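Local coordinates for protein PaxB (Photorhabdus luminescens, PDB 6EK4) that probably forms, together with its partner PaxA, a two-component alpha-helical pore-forming toxin that perforates target membranes, at residues Asp88-Glu92 with Asp93-Asp97. Numbering follows the deposited sequence.
Sequences DTELE and DPELD
E95 turns its carboxylate back on the backbone carbonyl of E90, where helix 80-90 gives way to the loop. OE1 and OE2 of E95 each lie 3.1 Å from O of E90, which sits over one face of the carboxylate; both partners are acceptors, so the approach is one of proximity and not a hydrogen bond. E95 gets there on a side chain extended beyond CG, with CG anti to its own carbonyl carbon (chi1 -83°). D93 comes to the same carbonyl, its OD2 3.4 Å from O of E90; a chi1 of 62° sets its CG between backbone N and carbonyl carbon, folding the short side chain back toward that carbonyl. Among carboxylates the close pair is E90 and E95, with OE1 of E90 3.4 Å from OE1 of E95. Their side chains meet at about a right angle and the carboxylate planes stand 77° apart. Such gathered acid groups would probably raise one another's proton affinity, and R101, in a long and weak ion pair with E95, would offset part of the charge.

The setting is the connection between helices 80-90 and 101-141, an antiparallel helical hairpin at one far end of the elongated, mostly helical molecule; the centre of the contact lies about 70 Å from the centre of the chain. Backbone bonding here is slight: N of L91 reaches O of D88 at 3.4 Å and N of E92 reaches O of E90 at 3.2 Å, both weak. From there the chain runs through D93 and P94 before E95 points back.

Apolar packing falls to L91, whose side chain rests on R101, L104 and L105 of helix 101-141.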
loop_
_atom_site.group_PDB
_atom_site.type_symbol
_atom_site.label_atom_id
_atom_site.label_comp_id
_atom_site.label_asym_id
_atom_site.label_seq_id
_atom_site.Cartn_x
_atom_site.Cartn_y
_atom_site.Cartn_z
ATOM N N ASP A 88 16.550 -41.335 42.413
ATOM C CA ASP A 88 15.165 -41.708 42.721
ATOM C C ASP A 88 14.866 -43.192 42.494
ATOM O O ASP A 88 14.033 -43.766 43.195
ATOM C CB ASP A 88 14.180 -40.857 41.907
ATOM C CG ASP A 88 14.199 -39.387 42.303
ATOM O OD1 ASP A 88 14.734 -39.051 43.382
ATOM O OD2 ASP A 88 13.670 -38.561 41.530
ATOM N N THR A 89 15.535 -43.805 41.519
ATOM C CA THR A 89 15.376 -45.238 41.255
ATOM C C THR A 89 16.064 -46.087 42.326
ATOM O O THR A 89 15.552 -47.139 42.712
ATOM C CB THR A 89 15.929 -45.632 39.870
ATOM O OG1 THR A 89 17.265 -45.135 39.725
ATOM C CG2 THR A 89 15.050 -45.072 38.754
ATOM N N GLU A 90 17.219 -45.623 42.803
ATOM C CA GLU A 90 17.948 -46.300 43.882
ATOM C C GLU A 90 17.381 -45.952 45.264
ATOM O O GLU A 90 17.764 -46.558 46.265
ATOM C CB GLU A 90 19.439 -45.949 43.826
ATOM C CG GLU A 90 20.349 -46.990 44.468
ATOM C CD GLU A 90 21.737 -46.459 44.779
ATOM O OE1 GLU A 90 22.343 -46.930 45.765
ATOM O OE2 GLU A 90 22.221 -45.571 44.045
ATOM N N LEU A 91 16.468 -44.982 45.313
ATOM C CA LEU A 91 15.833 -44.550 46.558
ATOM C C LEU A 91 14.511 -45.300 46.772
ATOM O O LEU A 91 13.489 -44.691 47.094
ATOM C CB LEU A 91 15.593 -43.035 46.503
ATOM C CG LEU A 91 15.411 -42.260 47.808
ATOM C CD1 LEU A 91 16.724 -42.175 48.574
ATOM C CD2 LEU A 91 14.881 -40.866 47.506
ATOM N N GLU A 92 14.543 -46.623 46.603
ATOM C CA GLU A 92 13.331 -47.447 46.619
ATOM C C GLU A 92 13.455 -48.653 47.554
ATOM O O GLU A 92 12.671 -48.799 48.493
ATOM C CB GLU A 92 13.007 -47.935 45.202
ATOM C CG GLU A 92 12.743 -46.837 44.177
ATOM C CD GLU A 92 11.349 -46.242 44.276
ATOM O OE1 GLU A 92 10.617 -46.273 43.264
ATOM O OE2 GLU A 92 10.979 -45.745 45.360
ATOM N N ASP A 93 14.440 -49.512 47.288
ATOM C CA ASP A 93 14.630 -50.761 48.042
ATOM C C ASP A 93 14.995 -50.522 49.513
ATOM O O ASP A 93 15.400 -49.415 49.877
ATOM C CB ASP A 93 15.705 -51.632 47.369
ATOM C CG ASP A 93 17.075 -50.966 47.337
ATOM O OD1 ASP A 93 18.085 -51.677 47.525
ATOM O OD2 ASP A 93 17.141 -49.738 47.122
ATOM N N PRO A 94 14.841 -51.556 50.370
ATOM C CA PRO A 94 15.267 -51.430 51.769
ATOM C C PRO A 94 16.763 -51.133 51.900
ATOM O O PRO A 94 17.596 -51.997 51.617
ATOM C CB PRO A 94 14.918 -52.801 52.377
ATOM C CG PRO A 94 14.689 -53.711 51.218
ATOM C CD PRO A 94 14.150 -52.835 50.132
ATOM N N GLU A 95 17.083 -49.912 52.326
ATOM C CA GLU A 95 18.460 -49.416 52.358
ATOM C C GLU A 95 18.874 -48.941 53.748
ATOM O O GLU A 95 18.066 -48.917 54.678
ATOM C CB GLU A 95 18.614 -48.257 51.365
ATOM C CG GLU A 95 18.847 -48.689 49.928
ATOM C CD GLU A 95 19.159 -47.520 49.010
ATOM O OE1 GLU A 95 19.959 -47.702 48.068
ATOM O OE2 GLU A 95 18.608 -46.419 49.230
ATOM N N LEU A 96 20.147 -48.570 53.872
ATOM C CA LEU A 96 20.676 -47.954 55.086
ATOM C C LEU A 96 19.986 -46.606 55.285
ATOM O O LEU A 96 20.174 -45.684 54.490
ATOM C CB LEU A 96 22.192 -47.760 54.968
ATOM C CG LEU A 96 23.036 -49.033 54.809
ATOM C CD1 LEU A 96 24.193 -48.811 53.844
ATOM C CD2 LEU A 96 23.541 -49.537 56.154
ATOM N N ASP A 97 19.188 -46.501 56.346
ATOM C CA ASP A 97 18.309 -45.342 56.549
ATOM C C ASP A 97 19.047 -44.023 56.806
ATOM O O ASP A 97 18.483 -42.952 56.581
ATOM C CB ASP A 97 17.319 -45.613 57.692
ATOM C CG ASP A 97 16.309 -46.703 57.355
ATOM O OD1 ASP A 97 15.877 -47.418 58.285
ATOM O OD2 ASP A 97 15.942 -46.849 56.169
#